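Local atomic coordinates of inactive glucansucrase (Lactobacillus reuteri, PDB entry 5JBD), a protein that belongs to glycosyl hydrolase family 70, whose central fold is a TIM-type barrel, and binds a calcium ion. Residues Thr459-Tyr464 against Ser649-Glu654; Tyr469-Gln474 against Asp655-Gln660; Glu667-Asn672 against Ala719-Tyr724. One frame throughout, in Å; residues are numbered along the deposited sequence.

Interaction 1. Residues Thr459-Tyr464 against Ser649-Glu654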
loop_
_atom_site.group_PDB
_atom_site.type_symbol
_atom_site.label_atom_id
_atom_site.label_comp_id
_atom_site.label_asym_id
_atom_site.label_seq_id
_atom_site.Cartn_x
_atom_site.Cartn_y
_atom_site.Cartn_z
ATOM N N THR A 459 10.411 -16.536 15.324
ATOM C CA THR A 459 10.044 -15.590 14.287
ATOM C C THR A 459 10.545 -16.018 12.911
ATOM O O THR A 459 11.515 -16.759 12.802
ATOM C CB THR A 459 10.578 -14.143 14.597
ATOM O OG1 THR A 459 9.943 -13.197 13.726
ATOM C CG2 THR A 459 12.075 -14.055 14.437
ATOM N N VAL A 460 9.874 -15.537 11.861
ATOM C CA VAL A 460 10.430 -15.554 10.517
ATOM C C VAL A 460 10.911 -14.128 10.221
ATOM O O VAL A 460 10.098 -13.240 9.986
ATOM C CB VAL A 460 9.407 -16.025 9.454
ATOM C CG1 VAL A 460 10.050 -16.038 8.068
ATOM C CG2 VAL A 460 8.857 -17.399 9.821
ATOM N N PRO A 461 12.236 -13.893 10.265
ATOM C CA PRO A 461 12.730 -12.550 9.977
ATOM C C PRO A 461 12.611 -12.203 8.500
ATOM O O PRO A 461 12.739 -13.100 7.645
ATOM C CB PRO A 461 14.189 -12.632 10.375
ATOM C CG PRO A 461 14.569 -14.040 10.073
ATOM C CD PRO A 461 13.350 -14.844 10.454
ATOM N N GLN A 462 12.372 -10.912 8.231
ATOM C CA GLN A 462 12.263 -10.379 6.887
ATOM C C GLN A 462 13.338 -9.309 6.669
ATOM O O GLN A 462 13.350 -8.308 7.374
ATOM C CB GLN A 462 10.856 -9.819 6.666
ATOM C CG GLN A 462 10.613 -9.001 5.392
ATOM C CD GLN A 462 10.433 -7.506 5.677
ATOM O OE1 GLN A 462 9.447 -7.111 6.293
ATOM N NE2 GLN A 462 11.379 -6.682 5.232
ATOM N N VAL A 463 14.214 -9.546 5.685
ATOM C CA VAL A 463 15.270 -8.610 5.280
ATOM C C VAL A 463 14.719 -7.666 4.188
ATOM O O VAL A 463 13.859 -8.076 3.387
ATOM C CB VAL A 463 16.505 -9.383 4.769
ATOM C CG1 VAL A 463 17.586 -8.426 4.275
ATOM C CG2 VAL A 463 17.053 -10.308 5.848
ATOM N N TYR A 464 15.186 -6.414 4.171
ATOM C CA TYR A 464 14.711 -5.382 3.216
ATOM C C TYR A 464 15.713 -5.147 2.089
ATOM O O TYR A 464 16.896 -4.886 2.357
ATOM C CB TYR A 464 14.485 -4.064 3.940
ATOM C CG TYR A 464 13.971 -2.905 3.084
ATOM C CD1 TYR A 464 12.846 -3.043 2.275
ATOM C CD2 TYR A 464 14.606 -1.660 3.112
ATOM C CE1 TYR A 464 12.370 -1.977 1.517
ATOM C CE2 TYR A 464 14.138 -0.584 2.370
ATOM C CZ TYR A 464 13.026 -0.748 1.561
ATOM O OH TYR A 464 12.560 0.325 0.831
ATOM N N SER A 649 13.389 -21.795 10.790
ATOM C CA SER A 649 14.379 -21.979 9.715
ATOM C C SER A 649 14.136 -21.113 8.441
ATOM O O SER A 649 15.036 -20.964 7.612
ATOM C CB SER A 649 14.503 -23.474 9.351
ATOM O OG SER A 649 14.884 -24.256 10.472
ATOM N N HIS A 650 12.937 -20.536 8.305
ATOM C CA HIS A 650 12.610 -19.654 7.179
ATOM C C HIS A 650 13.119 -18.230 7.386
ATOM O O HIS A 650 13.320 -17.769 8.534
ATOM C CB HIS A 650 11.099 -19.640 6.936
ATOM C CG HIS A 650 10.562 -20.972 6.519
ATOM N ND1 HIS A 650 10.017 -21.203 5.275
ATOM C CD2 HIS A 650 10.543 -22.164 7.164
ATOM C CE1 HIS A 650 9.684 -22.479 5.177
ATOM N NE2 HIS A 650 9.996 -23.083 6.304
ATOM N N MET A 651 13.350 -17.564 6.261
ATOM C CA MET A 651 13.701 -16.155 6.198
ATOM C C MET A 651 13.109 -15.536 4.929
ATOM O O MET A 651 13.302 -16.053 3.823
ATOM C CB MET A 651 15.223 -15.965 6.211
ATOM C CG MET A 651 15.657 -14.522 6.018
ATOM S SD MET A 651 17.381 -14.242 6.454
ATOM C CE MET A 651 18.170 -15.095 5.121
ATOM N N ILE A 652 12.392 -14.431 5.128
ATOM C CA ILE A 652 11.723 -13.688 4.081
ATOM C C ILE A 652 12.659 -12.582 3.550
ATOM O O ILE A 652 13.461 -12.034 4.302
ATOM C CB ILE A 652 10.401 -13.070 4.598
ATOM C CG1 ILE A 652 9.416 -14.193 4.963
ATOM C CG2 ILE A 652 9.771 -12.145 3.551
ATOM C CD1 ILE A 652 8.307 -13.759 5.895
ATOM N N TYR A 653 12.551 -12.285 2.247
ATOM C CA TYR A 653 13.250 -11.147 1.622
ATOM C C TYR A 653 12.252 -10.264 0.876
ATOM O O TYR A 653 11.555 -10.751 -0.020
ATOM C CB TYR A 653 14.310 -11.668 0.665
ATOM C CG TYR A 653 15.135 -10.604 -0.026
ATOM C CD1 TYR A 653 15.971 -9.761 0.702
ATOM C CD2 TYR A 653 15.109 -10.458 -1.413
ATOM C CE1 TYR A 653 16.757 -8.798 0.072
ATOM C CE2 TYR A 653 15.876 -9.484 -2.058
ATOM C CZ TYR A 653 16.711 -8.665 -1.318
ATOM O OH TYR A 653 17.478 -7.714 -1.951
ATOM N N GLU A 654 12.143 -8.995 1.284
ATOM C CA GLU A 654 11.305 -8.017 0.593
ATOM C C GLU A 654 12.102 -7.540 -0.619
ATOM O O GLU A 654 13.163 -6.946 -0.453
ATOM C CB GLU A 654 10.927 -6.807 1.483
ATOM C CG GLU A 654 10.062 -5.801 0.723
ATOM C CD GLU A 654 9.460 -4.681 1.558
ATOM O OE1 GLU A 654 9.874 -4.443 2.696
ATOM O OE2 GLU A 654 8.546 -4.018 1.037
#

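Interaction 2. Residues Tyr469-Gln474 against Asp655-Gln660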
loop_
_atom_site.group_PDB
_atom_site.type_symbol
_atom_site.label_atom_id
_atom_site.label_comp_id
_atom_site.label_asym_id
_atom_site.label_seq_id
_atom_site.Cartn_x
_atom_site.Cartn_y
_atom_site.Cartn_z
ATOM N N TYR A 469 20.966 -2.912 -0.881
ATOM C CA TYR A 469 21.288 -2.172 -2.106
ATOM C C TYR A 469 20.803 -0.732 -2.000
ATOM O O TYR A 469 19.805 -0.457 -1.311
ATOM C CB TYR A 469 20.647 -2.865 -3.328
ATOM C CG TYR A 469 21.183 -4.269 -3.525
ATOM C CD1 TYR A 469 22.375 -4.491 -4.236
ATOM C CD2 TYR A 469 20.532 -5.374 -2.958
ATOM C CE1 TYR A 469 22.896 -5.778 -4.384
ATOM C CE2 TYR A 469 21.039 -6.660 -3.106
ATOM C CZ TYR A 469 22.212 -6.868 -3.806
ATOM O OH TYR A 469 22.713 -8.147 -3.942
ATOM N N ASN A 470 21.503 0.177 -2.690
ATOM C CA ASN A 470 21.036 1.560 -2.829
ATOM C C ASN A 470 19.790 1.553 -3.696
ATOM O O ASN A 470 19.850 1.298 -4.899
ATOM C CB ASN A 470 22.118 2.460 -3.427
ATOM C CG ASN A 470 23.298 2.659 -2.491
ATOM O OD1 ASN A 470 23.201 2.447 -1.279
ATOM N ND2 ASN A 470 24.428 3.095 -3.055
ATOM N N GLU A 471 18.649 1.811 -3.064
ATOM C CA GLU A 471 17.354 1.421 -3.620
ATOM C C GLU A 471 16.817 2.335 -4.722
ATOM O O GLU A 471 15.872 1.944 -5.404
ATOM C CB GLU A 471 16.327 1.251 -2.495
ATOM C CG GLU A 471 15.882 2.534 -1.799
ATOM C CD GLU A 471 15.325 2.239 -0.401
ATOM O OE1 GLU A 471 16.125 2.042 0.525
ATOM O OE2 GLU A 471 14.094 2.177 -0.242
ATOM N N THR A 472 17.400 3.532 -4.893
ATOM C CA THR A 472 17.037 4.417 -6.019
ATOM C C THR A 472 17.883 4.198 -7.276
ATOM O O THR A 472 17.540 4.745 -8.321
ATOM C CB THR A 472 17.122 5.908 -5.648
ATOM O OG1 THR A 472 18.471 6.235 -5.329
ATOM C CG2 THR A 472 16.224 6.224 -4.456
ATOM N N ALA A 473 18.973 3.426 -7.200
ATOM C CA ALA A 473 19.740 3.092 -8.396
ATOM C C ALA A 473 19.024 1.981 -9.169
ATOM O O ALA A 473 18.010 1.442 -8.719
ATOM C CB ALA A 473 21.158 2.669 -8.040
ATOM N N GLN A 474 19.545 1.650 -10.346
ATOM C CA GLN A 474 19.030 0.506 -11.098
ATOM C C GLN A 474 19.158 -0.780 -10.258
ATOM O O GLN A 474 20.010 -0.881 -9.356
ATOM C CB GLN A 474 19.739 0.376 -12.452
ATOM C CG GLN A 474 19.361 1.473 -13.439
ATOM C CD GLN A 474 17.921 1.393 -13.885
ATOM O OE1 GLN A 474 17.483 0.372 -14.410
ATOM N NE2 GLN A 474 17.177 2.477 -13.699
ATOM N N ASP A 655 11.586 -7.785 -1.817
ATOM C CA ASP A 655 12.388 -7.604 -3.047
ATOM C C ASP A 655 12.349 -6.216 -3.690
ATOM O O ASP A 655 12.943 -6.023 -4.751
ATOM C CB ASP A 655 12.021 -8.683 -4.081
ATOM C CG ASP A 655 10.888 -8.288 -5.010
ATOM O OD1 ASP A 655 10.054 -7.411 -4.676
ATOM O OD2 ASP A 655 10.839 -8.893 -6.111
ATOM N N PHE A 656 11.645 -5.262 -3.088
ATOM C CA PHE A 656 11.426 -3.976 -3.743
ATOM C C PHE A 656 11.459 -2.800 -2.788
ATOM O O PHE A 656 11.403 -2.968 -1.554
ATOM C CB PHE A 656 10.082 -3.981 -4.478
ATOM C CG PHE A 656 8.871 -3.885 -3.580
ATOM C CD1 PHE A 656 8.403 -4.999 -2.900
ATOM C CD2 PHE A 656 8.175 -2.684 -3.448
ATOM C CE1 PHE A 656 7.279 -4.918 -2.082
ATOM C CE2 PHE A 656 7.057 -2.594 -2.629
ATOM C CZ PHE A 656 6.602 -3.719 -1.950
ATOM N N SER A 657 11.527 -1.614 -3.396
ATOM C CA SER A 657 11.343 -0.331 -2.719
ATOM C C SER A 657 10.319 0.478 -3.514
ATOM O O SER A 657 10.246 0.354 -4.739
ATOM C CB SER A 657 12.679 0.444 -2.683
ATOM O OG SER A 657 12.485 1.823 -2.348
ATOM N N LEU A 658 9.573 1.345 -2.837
ATOM C CA LEU A 658 8.725 2.316 -3.526
ATOM C C LEU A 658 9.536 3.262 -4.434
ATOM O O LEU A 658 9.016 3.747 -5.443
ATOM C CB LEU A 658 7.934 3.163 -2.514
ATOM C CG LEU A 658 6.987 2.451 -1.553
ATOM C CD1 LEU A 658 6.275 3.455 -0.655
ATOM C CD2 LEU A 658 5.950 1.636 -2.309
ATOM N N PHE A 659 10.794 3.509 -4.079
ATOM C CA PHE A 659 11.662 4.470 -4.778
ATOM C C PHE A 659 12.570 3.811 -5.806
ATOM O O PHE A 659 13.515 4.424 -6.313
ATOM C CB PHE A 659 12.494 5.230 -3.751
ATOM C CG PHE A 659 11.659 5.920 -2.719
ATOM C CD1 PHE A 659 11.094 7.162 -2.982
ATOM C CD2 PHE A 659 11.412 5.313 -1.486
ATOM C CE1 PHE A 659 10.307 7.799 -2.038
ATOM C CE2 PHE A 659 10.626 5.947 -0.532
ATOM C CZ PHE A 659 10.073 7.193 -0.806
ATOM N N GLN A 660 12.263 2.562 -6.124
ATOM C CA GLN A 660 12.925 1.836 -7.180
ATOM C C GLN A 660 12.636 2.593 -8.483
ATOM O O GLN A 660 11.499 2.988 -8.715
ATOM C CB GLN A 660 12.366 0.413 -7.218
ATOM C CG GLN A 660 13.182 -0.583 -8.006
ATOM C CD GLN A 660 12.553 -1.961 -7.996
ATOM O OE1 GLN A 660 12.001 -2.417 -6.981
ATOM N NE2 GLN A 660 12.641 -2.640 -9.125
#

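Interaction 3. Residues Glu667-Asn672 against Ala719-Tyr724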
loop_
_atom_site.group_PDB
_atom_site.type_symbol
_atom_site.label_atom_id
_atom_site.label_comp_id
_atom_site.label_asym_id
_atom_site.label_seq_id
_atom_site.Cartn_x
_atom_site.Cartn_y
_atom_site.Cartn_z
ATOM N N GLU A 667 17.303 -5.664 -19.861
ATOM C CA GLU A 667 18.211 -6.362 -18.948
ATOM C C GLU A 667 18.056 -5.885 -17.492
ATOM O O GLU A 667 18.175 -6.686 -16.567
ATOM C CB GLU A 667 19.657 -6.204 -19.426
ATOM C CG GLU A 667 20.711 -6.928 -18.582
ATOM C CD GLU A 667 22.119 -6.819 -19.171
ATOM O OE1 GLU A 667 22.268 -6.981 -20.399
ATOM O OE2 GLU A 667 23.075 -6.567 -18.409
ATOM N N ASN A 668 17.771 -4.595 -17.305
ATOM C CA ASN A 668 17.623 -3.988 -15.968
ATOM C C ASN A 668 16.228 -4.143 -15.335
ATOM O O ASN A 668 16.015 -3.664 -14.216
ATOM C CB ASN A 668 18.023 -2.499 -15.995
ATOM C CG ASN A 668 19.530 -2.286 -16.050
ATOM O OD1 ASN A 668 20.318 -3.205 -15.853
ATOM N ND2 ASN A 668 19.935 -1.056 -16.325
ATOM N N HIS A 669 15.288 -4.796 -16.027
ATOM C CA HIS A 669 14.019 -5.177 -15.413
ATOM C C HIS A 669 14.321 -5.987 -14.161
ATOM O O HIS A 669 15.086 -6.944 -14.212
ATOM C CB HIS A 669 13.173 -6.043 -16.352
ATOM C CG HIS A 669 12.551 -5.296 -17.494
ATOM N ND1 HIS A 669 11.633 -5.879 -18.342
ATOM C CD2 HIS A 669 12.710 -4.024 -17.929
ATOM C CE1 HIS A 669 11.239 -4.995 -19.238
ATOM N NE2 HIS A 669 11.876 -3.859 -19.008
ATOM N N ALA A 670 13.714 -5.612 -13.045
ATOM C CA ALA A 670 13.940 -6.335 -11.792
ATOM C C ALA A 670 13.726 -7.845 -11.970
ATOM O O ALA A 670 14.507 -8.641 -11.447
ATOM C CB ALA A 670 13.040 -5.785 -10.687
ATOM N N TYR A 671 12.709 -8.239 -12.748
ATOM C CA TYR A 671 12.445 -9.666 -12.951
ATOM C C TYR A 671 13.652 -10.378 -13.546
ATOM O O TYR A 671 14.025 -11.453 -13.080
ATOM C CB TYR A 671 11.184 -9.906 -13.802
ATOM C CG TYR A 671 9.854 -9.488 -13.159
ATOM C CD1 TYR A 671 9.672 -9.492 -11.776
ATOM C CD2 TYR A 671 8.790 -9.070 -13.948
ATOM C CE1 TYR A 671 8.477 -9.081 -11.202
ATOM C CE2 TYR A 671 7.587 -8.677 -13.387
ATOM C CZ TYR A 671 7.433 -8.699 -11.996
ATOM O OH TYR A 671 6.255 -8.304 -11.425
ATOM N N ASN A 672 14.297 -9.757 -14.530
ATOM C CA ASN A 672 15.464 -10.365 -15.174
ATOM C C ASN A 672 16.696 -10.383 -14.277
ATOM O O ASN A 672 17.432 -11.376 -14.241
ATOM C CB ASN A 672 15.750 -9.681 -16.519
ATOM C CG ASN A 672 14.603 -9.867 -17.512
ATOM O OD1 ASN A 672 13.851 -10.849 -17.428
ATOM N ND2 ASN A 672 14.435 -8.922 -18.419
ATOM N N ALA A 719 5.301 -5.421 -24.477
ATOM C CA ALA A 719 5.132 -4.049 -24.984
ATOM C C ALA A 719 4.817 -3.038 -23.888
ATOM O O ALA A 719 5.259 -1.892 -23.969
ATOM C CB ALA A 719 4.045 -4.004 -26.055
ATOM N N ASN A 720 4.064 -3.456 -22.871
ATOM C CA ASN A 720 3.705 -2.592 -21.754
ATOM C C ASN A 720 4.079 -3.273 -20.422
ATOM O O ASN A 720 3.209 -3.740 -19.702
ATOM C CB ASN A 720 2.211 -2.247 -21.798
ATOM C CG ASN A 720 1.844 -1.408 -23.010
ATOM O OD1 ASN A 720 1.796 -0.181 -22.931
ATOM N ND2 ASN A 720 1.597 -2.063 -24.143
ATOM N N PRO A 721 5.386 -3.354 -20.110
ATOM C CA PRO A 721 5.767 -3.926 -18.809
ATOM C C PRO A 721 5.324 -3.052 -17.626
ATOM O O PRO A 721 5.018 -1.869 -17.799
ATOM C CB PRO A 721 7.298 -4.008 -18.888
ATOM C CG PRO A 721 7.686 -2.959 -19.873
ATOM C CD PRO A 721 6.560 -2.884 -20.871
ATOM N N THR A 722 5.266 -3.645 -16.430
ATOM C CA THR A 722 5.091 -2.867 -15.207
ATOM C C THR A 722 6.475 -2.294 -14.901
ATOM O O THR A 722 7.399 -2.468 -15.702
ATOM C CB THR A 722 4.588 -3.751 -14.047
ATOM O OG1 THR A 722 5.605 -4.698 -13.697
ATOM C CG2 THR A 722 3.295 -4.481 -14.462
ATOM N N LYS A 723 6.649 -1.629 -13.762
ATOM C CA LYS A 723 7.991 -1.211 -13.363
ATOM C C LYS A 723 8.963 -2.396 -13.391
ATOM O O LYS A 723 10.118 -2.243 -13.800
ATOM C CB LYS A 723 8.000 -0.562 -11.966
ATOM C CG LYS A 723 9.343 0.089 -11.613
ATOM C CD LYS A 723 9.430 0.556 -10.164
ATOM C CE LYS A 723 8.612 1.815 -9.918
ATOM N NZ LYS A 723 8.797 2.317 -8.532
ATOM N N TYR A 724 8.477 -3.574 -12.981
ATOM C CA TYR A 724 9.330 -4.736 -12.689
ATOM C C TYR A 724 9.640 -5.577 -13.924
ATOM O O TYR A 724 10.662 -6.279 -13.965
ATOM C CB TYR A 724 8.680 -5.594 -11.576
ATOM C CG TYR A 724 8.244 -4.741 -10.397
ATOM C CD1 TYR A 724 9.185 -4.165 -9.550
ATOM C CD2 TYR A 724 6.899 -4.449 -10.180
ATOM C CE1 TYR A 724 8.805 -3.347 -8.487
ATOM C CE2 TYR A 724 6.498 -3.646 -9.117
ATOM C CZ TYR A 724 7.463 -3.098 -8.264
ATOM O OH TYR A 724 7.070 -2.281 -7.232
HETATM O O HOH W 1 12.605 -3.185 -12.886
HETATM O O HOH W 2 4.513 -7.095 -13.082
#

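Interaction 1. Residues Thr459-Tyr464 against Ser649-Glu654
Val-460 and Ile-652 meet where two parallel strands begin to run together. CG1 of Val-460, anti to its backbone N (chi1 -179°), drops into a hollow lined by the CB of His-650 and the outer arm of Ile-652, whose CD1 lies 3.6 Å from that CG1; the two side chains cross at about a right angle. The other arm of the forked isoleucine, CG2, rests 3.7 Å from CG of Gln-462, so one beta-branched residue fills two gaps on the same face of the sheet. Farther along that face the carboxylate of Glu-654 lies beside the Tyr-464 ring, its OE1 3.3 Å from CD1 of Tyr-464. The polar ends look elsewhere: Glu-654 OE2 to His-392, Tyr-464 OH to Glu-471, and Gln-462 NE2 to Thr-390 O.

The opposite face is more apolar. Met-651 has its CG 3.6 Å from Pro-461 O, with the proline CG a little farther, and its SD 4.0 Å from CG2 of Val-463; unbranched and extended as far as SD (chi2 165°), methionine can follow this path under helices 446-455 and 483-496. Next to it, CD1 of Tyr-653 lies 4.1 Å from CB of Val-463.

Between the faces runs the ladder of neighbouring barrel strands: Ile-652 N to Pro-461 O, Val-463 N to Ile-652 O and Glu-654 N to Val-463 O, each at 2.9 Å. Proline, lacking an N-H, still supplies its carbonyl. Backbone bonds thus fix the register, while mainly apolar groups cover the helix side and, on the other face, the Val-460/Ile-652 pair gives way to polar Gln-462, Tyr-464 and Glu-654.

Interaction 2. Residues Tyr469-Gln474 against Asp655-Gln660
Glu-471 and Ser-657 are joined by the one hydrogen bond between the two segments. The serine OG donates to OE2 of Glu-471 at 2.7 Å, meeting that oxygen on its anti side and 17° out of the carboxylate plane. The same OG accepts from the backbone N of Phe-659 at 2.9 Å, closing an ST turn, so the hydroxyl gives and receives at once; serine suits the place because OG, anti to its own N (chi1 165°), lies within range of both partners. Beyond the two segments, OE1 forms a salt bridge with Arg-395, and the Tyr-464 hydroxyl is a second partner of OE2. That OE2 also lies at the edge of the Phe-659 ring, near its plane, 4.3 Å from CD2.

Weaker CA-H...O contacts tie the backbones where two type I turns, Asn-470 to Ala-473 and Ser-657 to Gln-660, lie side by side. Gln-660 CA approaches Glu-471 O at 3.4 Å, and Thr-472 CA approaches Phe-659 O at 3.5 Å, a reciprocal pair.

Apolar contact is modest. CG2 of Thr-472 lies 3.9 Å from CB of Phe-659, while OG1 of the threonine turns to Tyr-431 OH. The Phe-659 ring makes edge-to-face stacks with Trp-427 and Tyr-703.

Both loops follow neighbouring barrel strands. With both oxygens of Glu-471 engaged, the carboxylate's rotation is fixed, and Arg-395 probably offsets its charge in this buried setting.

Interaction 3. Residues Glu667-Asn672 against Ala719-Tyr724
OG1 of Thr-722, facing the hydroxyl of Tyr-671, is gripped by several groups. It accepts from Tyr-724 N at 3.2 Å, closing an ST turn, bonds Gly-725 O as well, and shares water 2 with Tyr-671 OH, which donates to that water at 2.7 Å.

Helix 670-676 starts here, with His-669 at the N-cap. The first-turn N-H of Tyr-671, which has no helical carbonyl one turn back to bond, points almost straight at Tyr-724 O (3.1 Å, 171°). Ala-670 N instead donates a hydrogen bond to water 1 at 2.7 Å, and that water donates to Lys-723 O.

The side chains close around these bonds. CB of Tyr-724 sits over the face of the Tyr-671 ring in a CH-pi contact, 3.6 Å from the centroid and displaced toward CZ. Ala-670 CB touches the edge of the Tyr-724 ring; so small a side chain leaves the helix start close to the loop. CE1 of His-669 lies 4.1 Å from CB of Pro-721, while ND1 bonds Glu-729.

Loop carbonyls, one direct and one through water, thus serve N-H groups that a helix start cannot satisfy internally, probably easing the positive end of its dipole.

All three contacts are largely buried, but they join different parts of the barrel domain. Interaction 1 pairs two of its central strands through regular backbone bonds and interlocking apolar groups. Interaction 2 joins loops that come after those same strands and depends on a carboxylate, hydroxyls and CA-H...O contacts; Tyr-464 and Glu-471 make the two directly continuous. Interaction 3 lies about as far from the chain centre as interaction 1, at a helix start against a loop, and is the one with bridging waters among its bonds. It touches interaction 2 where Lys-723 NZ bonds Gln-660 O, yet stays about 9 Å from interaction 1 at the nearest atoms.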